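Local coordinates for probable transcriptional regulator, LysR family protein (PDB 2QL3) that probably regulates transcription by binding DNA, and is represented here by its C-terminal LysR substrate-binding domain, the part that in this family senses effectors, at the interface of chains A and B. Sequence-based numbering; all coordinates share one arbitrary frame. Chains: chain A/B, Probable transcriptional regulator, LysR family protein.

Contact 1: the interface of chains A and B. Residues chain A 18, 138-139, 142, 158; chain B 164.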
loop_
_atom_site.group_PDB
_atom_site.type_symbol
_atom_site.label_atom_id
_atom_site.label_comp_id
_atom_site.label_asym_id
_atom_site.label_seq_id
_atom_site.Cartn_x
_atom_site.Cartn_y
_atom_site.Cartn_z
ATOM N N THR A 18 5.750 -6.011 -5.473
ATOM C CA THR A 18 6.129 -5.995 -6.878
ATOM C C THR A 18 7.292 -6.946 -7.112
ATOM O O THR A 18 7.247 -7.766 -8.049
ATOM C CB THR A 18 6.498 -4.586 -7.354
ATOM O OG1 THR A 18 7.469 -4.048 -6.463
ATOM C CG2 THR A 18 5.306 -3.670 -7.257
ATOM N N PHE A 138 1.485 3.420 -2.173
ATOM C CA PHE A 138 1.609 3.332 -3.634
ATOM C C PHE A 138 0.261 3.230 -4.302
ATOM O O PHE A 138 0.016 3.891 -5.299
ATOM C CB PHE A 138 2.486 2.130 -3.984
ATOM C CG PHE A 138 3.004 2.085 -5.363
ATOM C CD1 PHE A 138 4.287 2.542 -5.648
ATOM C CD2 PHE A 138 2.304 1.424 -6.358
ATOM C CE1 PHE A 138 4.842 2.438 -6.959
ATOM C CE2 PHE A 138 2.842 1.328 -7.645
ATOM C CZ PHE A 138 4.095 1.849 -7.950
ATOM N N GLU A 139 -0.597 2.376 -3.774
ATOM C CA GLU A 139 -1.914 2.190 -4.387
ATOM C C GLU A 139 -2.805 3.397 -4.186
ATOM O O GLU A 139 -3.642 3.684 -5.037
ATOM C CB GLU A 139 -2.624 0.967 -3.851
ATOM C CG GLU A 139 -3.940 0.656 -4.608
ATOM C CD GLU A 139 -3.763 0.447 -6.129
ATOM O OE1 GLU A 139 -4.773 0.521 -6.861
ATOM O OE2 GLU A 139 -2.622 0.222 -6.614
ATOM N N ARG A 142 -1.913 5.576 -7.124
ATOM C CA ARG A 142 -2.526 5.049 -8.383
ATOM C C ARG A 142 -4.012 5.217 -8.363
ATOM O O ARG A 142 -4.588 5.669 -9.378
ATOM C CB ARG A 142 -2.230 3.546 -8.576
ATOM C CG ARG A 142 -0.796 3.220 -8.806
ATOM C CD ARG A 142 -0.589 1.687 -8.938
ATOM N NE ARG A 142 -1.032 1.208 -10.253
ATOM C CZ ARG A 142 -2.025 0.362 -10.474
ATOM N NH1 ARG A 142 -2.294 -0.024 -11.720
ATOM N NH2 ARG A 142 -2.745 -0.110 -9.479
ATOM N N PRO A 158 2.584 -1.855 -11.675
ATOM C CA PRO A 158 1.777 -3.078 -11.516
ATOM C C PRO A 158 1.408 -3.687 -12.854
ATOM O O PRO A 158 1.118 -2.963 -13.819
ATOM C CB PRO A 158 0.535 -2.592 -10.769
ATOM C CG PRO A 158 1.076 -1.448 -9.933
ATOM C CD PRO A 158 2.081 -0.743 -10.838
ATOM N N TYR B 164 -0.447 -6.878 -8.076
ATOM C CA TYR B 164 0.565 -6.123 -8.776
ATOM C C TYR B 164 1.423 -7.003 -9.663
ATOM O O TYR B 164 1.887 -6.550 -10.678
ATOM C CB TYR B 164 1.438 -5.426 -7.730
ATOM C CG TYR B 164 0.876 -4.119 -7.188
ATOM C CD1 TYR B 164 1.713 -3.268 -6.460
ATOM C CD2 TYR B 164 -0.457 -3.735 -7.412
ATOM C CE1 TYR B 164 1.276 -2.088 -5.953
ATOM C CE2 TYR B 164 -0.940 -2.531 -6.860
ATOM C CZ TYR B 164 -0.022 -1.725 -6.135
ATOM O OH TYR B 164 -0.418 -0.564 -5.605
#
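B:Tyr164 lays its ring against chain A, from CG to the phenol OH, at the two-fold pairing of two LysR substrate-binding domains, of the kind common among the family's regulatory domains, though the crystal alone does not prove this dimer for the full-length protein. Polar contact comes at the tip of the ring. The phenol OH of B:Tyr164 donates to the carboxylate oxygen OE2 of A:Glu139 at 2.5 Å, a short bond made to the anti lone pair of that oxygen, with carboxylate and ring planes turned 53° apart. The syn lone pair of the same oxygen takes a salt-bridging hydrogen bond from the guanidinium NH2 of A:Arg142 at 2.9 Å, with OE2 lying in the guanidinium plane. A:Arg142, one helical turn further along helix 138-147, thus positions the acceptor and is likely to stabilise its negative charge. CG of A:Glu139 is anti to the backbone N and the chain bends at chi2 (57°), bringing OE2 between the tyrosine OH and the arginine NH2. Apolar contact surrounds the ring. CG of A:Pro158 sits over one face, 3.6 Å from the centroid of the B:Tyr164 ring, in a CH-pi contact, and the same proline carbon lies over the rim of the A:Arg142 guanidinium. A:Phe138 brings its ring carbon CD2 to 3.7 Å from CE1 of B:Tyr164. Nearer the tyrosine backbone, the methyl CG2 of A:Thr18 meets CD1 of B:Tyr164 at 3.7 Å.

Contact 2: the interface of chains A and B. Residues chain A 13, 16-17, 40; chain B 135, 137, 140.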
loop_
_atom_site.group_PDB
_atom_site.type_symbol
_atom_site.label_atom_id
_atom_site.label_comp_id
_atom_site.label_asym_id
_atom_site.label_seq_id
_atom_site.Cartn_x
_atom_site.Cartn_y
_atom_site.Cartn_z
ATOM N N PRO A 13 8.538 -0.518 1.438
ATOM C CA PRO A 13 7.170 -1.035 1.217
ATOM C C PRO A 13 6.667 -1.161 -0.231
ATOM O O PRO A 13 6.015 -2.144 -0.528
ATOM C CB PRO A 13 6.276 -0.098 2.088
ATOM C CG PRO A 13 7.251 0.361 3.209
ATOM C CD PRO A 13 8.572 0.558 2.445
ATOM N N GLY A 16 7.662 -4.374 -1.668
ATOM C CA GLY A 16 7.013 -5.545 -1.096
ATOM C C GLY A 16 6.079 -6.332 -2.002
ATOM O O GLY A 16 6.181 -7.540 -2.045
ATOM N N PRO A 17 5.115 -5.670 -2.713
ATOM C CA PRO A 17 4.190 -6.443 -3.632
ATOM C C PRO A 17 4.660 -6.663 -5.080
ATOM O O PRO A 17 4.067 -7.426 -5.815
ATOM C CB PRO A 17 2.918 -5.598 -3.656
ATOM C CG PRO A 17 3.312 -4.233 -3.136
ATOM C CD PRO A 17 4.730 -4.245 -2.616
ATOM N N GLU A 40 9.219 -5.189 5.955
ATOM C CA GLU A 40 9.149 -3.977 5.162
ATOM C C GLU A 40 9.427 -2.814 6.079
ATOM O O GLU A 40 8.884 -2.757 7.171
ATOM C CB GLU A 40 7.730 -3.786 4.618
ATOM C CG GLU A 40 7.502 -4.459 3.327
ATOM C CD GLU A 40 6.036 -4.526 2.927
ATOM O OE1 GLU A 40 5.181 -4.717 3.831
ATOM O OE2 GLU A 40 5.745 -4.393 1.722
ATOM N N THR B 135 2.914 -7.926 7.181
ATOM C CA THR B 135 3.049 -6.675 6.435
ATOM C C THR B 135 2.029 -5.652 6.934
ATOM O O THR B 135 0.976 -6.004 7.420
ATOM C CB THR B 135 3.004 -6.896 4.854
ATOM O OG1 THR B 135 3.071 -5.635 4.165
ATOM C CG2 THR B 135 1.724 -7.660 4.403
ATOM N N ASN B 137 1.235 -3.449 4.686
ATOM C CA ASN B 137 0.893 -3.046 3.319
ATOM C C ASN B 137 -0.172 -3.981 2.720
ATOM O O ASN B 137 0.093 -5.153 2.470
ATOM C CB ASN B 137 2.198 -3.050 2.467
ATOM C CG ASN B 137 2.076 -2.288 1.153
ATOM O OD1 ASN B 137 1.311 -1.330 1.056
ATOM N ND2 ASN B 137 2.925 -2.625 0.180
ATOM N N THR B 140 0.857 -5.828 -0.269
ATOM C CA THR B 140 1.880 -6.828 -0.038
ATOM C C THR B 140 1.196 -8.101 0.421
ATOM O O THR B 140 1.525 -9.154 -0.087
ATOM C CB THR B 140 2.933 -6.387 0.979
ATOM O OG1 THR B 140 3.468 -5.134 0.568
ATOM C CG2 THR B 140 4.048 -7.435 1.158
#
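A:Glu40, at the end of strand 34-40, reaches across to two threonines of chain B in this polar patch of the LysR-domain dimer. The tight part is its carboxylate. OE2 of A:Glu40 accepts from the hydroxyl OG1 of B:Thr140 at 2.7 Å, met on the syn side and 15° out of the carboxylate plane. OE1 faces the hydroxyl of B:Thr135, but that approach is modelled too short for its length to be trusted. The chain of A:Glu40 runs extended beyond CG (chi2 168°), carrying the carboxylate across. Second-shell bonds within chain B probably help to orient both hydroxyls: the amide ND2 of B:Asn137 donates to OG1 of B:Thr140 at 2.6 Å, that oxygen lying 25° out of the amide plane, and its backbone N donates to OG1 of B:Thr135 at 2.9 Å. OG1 of B:Thr140 thus relays from B:Asn137 to A:Glu40. Close by, the carbonyl O of A:Pro13, on 3-10 helix 13-15, approaches ND2 of B:Asn137 to 3.2 Å. Packing is looser at A:Pro17, whose ring crosses B:Thr140 at about a right angle with CB 4.0 Å from the threonine CA. The patch probably ties the end of strand 34-40 to the partner's strand 131-135 and the start of its helix 138-147, helping to place the two domains.

Contact 3: the interface of chains A and B. Residues chain A 16, 20-21, 24, 38; chain B 133, 144, 149.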
loop_
_atom_site.group_PDB
_atom_site.type_symbol
_atom_site.label_atom_id
_atom_site.label_comp_id
_atom_site.label_asym_id
_atom_site.label_seq_id
_atom_site.Cartn_x
_atom_site.Cartn_y
_atom_site.Cartn_z
ATOM N N GLY A 16 7.662 -4.374 -1.668
ATOM C CA GLY A 16 7.013 -5.545 -1.096
ATOM C C GLY A 16 6.079 -6.332 -2.002
ATOM O O GLY A 16 6.181 -7.540 -2.045
ATOM N N LEU A 20 9.316 -8.637 -4.263
ATOM C CA LEU A 20 9.512 -9.564 -3.195
ATOM C C LEU A 20 8.714 -10.871 -3.263
ATOM O O LEU A 20 9.263 -11.893 -2.934
ATOM C CB LEU A 20 9.295 -8.902 -1.867
ATOM C CG LEU A 20 10.522 -8.300 -1.177
ATOM C CD1 LEU A 20 11.511 -9.372 -0.675
ATOM C CD2 LEU A 20 11.167 -7.283 -2.073
ATOM N N PRO A 21 7.442 -10.832 -3.692
ATOM C CA PRO A 21 6.663 -12.092 -3.641
ATOM C C PRO A 21 7.296 -13.253 -4.389
ATOM O O PRO A 21 7.478 -14.305 -3.779
ATOM C CB PRO A 21 5.328 -11.703 -4.237
ATOM C CG PRO A 21 5.201 -10.158 -3.883
ATOM C CD PRO A 21 6.626 -9.689 -4.148
ATOM N N LEU A 24 10.777 -14.402 -2.750
ATOM C CA LEU A 24 10.568 -15.235 -1.540
ATOM C C LEU A 24 10.025 -16.606 -1.904
ATOM O O LEU A 24 10.479 -17.625 -1.375
ATOM C CB LEU A 24 9.634 -14.544 -0.518
ATOM C CG LEU A 24 10.341 -13.654 0.544
ATOM C CD1 LEU A 24 11.839 -13.360 0.229
ATOM C CD2 LEU A 24 9.541 -12.444 0.994
ATOM N N PHE A 38 10.824 -11.698 6.976
ATOM C CA PHE A 38 10.568 -10.612 6.057
ATOM C C PHE A 38 10.112 -9.381 6.827
ATOM O O PHE A 38 9.181 -9.473 7.631
ATOM C CB PHE A 38 9.503 -11.042 5.052
ATOM C CG PHE A 38 9.024 -9.942 4.180
ATOM C CD1 PHE A 38 7.752 -9.355 4.396
ATOM C CD2 PHE A 38 9.832 -9.445 3.164
ATOM C CE1 PHE A 38 7.297 -8.312 3.557
ATOM C CE2 PHE A 38 9.369 -8.396 2.325
ATOM C CZ PHE A 38 8.107 -7.830 2.536
ATOM N N TYR B 133 4.430 -14.621 7.353
ATOM C CA TYR B 133 4.855 -13.295 6.893
ATOM C C TYR B 133 3.904 -12.229 7.461
ATOM O O TYR B 133 2.704 -12.492 7.658
ATOM C CB TYR B 133 4.874 -13.227 5.357
ATOM C CG TYR B 133 5.785 -14.267 4.725
ATOM C CD1 TYR B 133 7.160 -14.055 4.669
ATOM C CD2 TYR B 133 5.279 -15.470 4.200
ATOM C CE1 TYR B 133 8.014 -14.964 4.096
ATOM C CE2 TYR B 133 6.146 -16.427 3.649
ATOM C CZ TYR B 133 7.507 -16.158 3.613
ATOM O OH TYR B 133 8.406 -17.040 3.069
ATOM N N PHE B 144 1.574 -11.539 -1.825
ATOM C CA PHE B 144 2.129 -12.727 -1.176
ATOM C C PHE B 144 1.134 -13.871 -1.304
ATOM O O PHE B 144 1.502 -14.995 -1.616
ATOM C CB PHE B 144 2.390 -12.437 0.298
ATOM C CG PHE B 144 3.767 -11.912 0.560
ATOM C CD1 PHE B 144 4.391 -11.098 -0.376
ATOM C CD2 PHE B 144 4.445 -12.225 1.721
ATOM C CE1 PHE B 144 5.659 -10.586 -0.174
ATOM C CE2 PHE B 144 5.770 -11.709 1.914
ATOM C CZ PHE B 144 6.320 -10.871 0.966
ATOM N N LEU B 149 2.237 -17.912 -0.879
ATOM C CA LEU B 149 2.942 -17.829 0.390
ATOM C C LEU B 149 2.042 -17.943 1.636
ATOM O O LEU B 149 2.538 -18.109 2.760
ATOM C CB LEU B 149 3.794 -16.554 0.436
ATOM C CG LEU B 149 4.938 -16.575 -0.574
ATOM C CD1 LEU B 149 5.433 -15.176 -0.680
ATOM C CD2 LEU B 149 6.023 -17.496 -0.053
#
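The B:Phe144 ring is tilted about 50° to the A:Phe38 ring and sets CZ over one of its faces, 3.7 Å above the plane and offset toward the rim. B:Phe144 in turn has CD1 of B:Leu149 over the rim of one face, and CB of B:Tyr133 in plane at its edge. The B:Tyr133 ring meets chain A by an edge: its CD1 lies 3.8 Å from CB of A:Phe38, which is in the tyrosine plane. Around these rings, helix 20-30 of chain A supplies aliphatic walls. The methyl CD2 of A:Leu24 touches CZ of B:Phe144 at 3.6 Å, and the ring of A:Pro21 crosses the phenylalanine at about a right angle, with CG 3.7 Å from CD1 of B:Phe144. With CG anti to the backbone N (chi1 172°), A:Phe38 turns its ring from strand 34-40 toward the B:Phe144 ring. An alanine in place of B:Phe144 would remove the ring wedged between strand and helix, and would probably leave A:Leu24, A:Pro21 and the face of A:Phe38 without their shared packing partner. Such nonpolar burial probably helps hold the two domains together. On the flank facing the A:Gly16 loop, CE1 of B:Phe144 lies 3.6 Å from the carbonyl O of A:Gly16.

Contacts 2 and 3 are neighbours, their C-alpha centres about 8 Å apart, and share A:Gly16; contact 1 lies about 10 Å from contact 2 and 15 Å from contact 3. The consecutive residues A:Gly16, A:Pro17 and A:Thr18 tie contact 1 to the other two. Strand 34-40 of chain A serves contacts 2 and 3, as do strand 131-135 and helix 138-147 of chain B. That helix is also used in contact 1, but there from chain A. The interface is two-fold symmetric, so each patch recurs with the chains exchanged. Polar bonds in contacts 1 and 2 and apolar packing in contact 3 probably act together to hold the dimer.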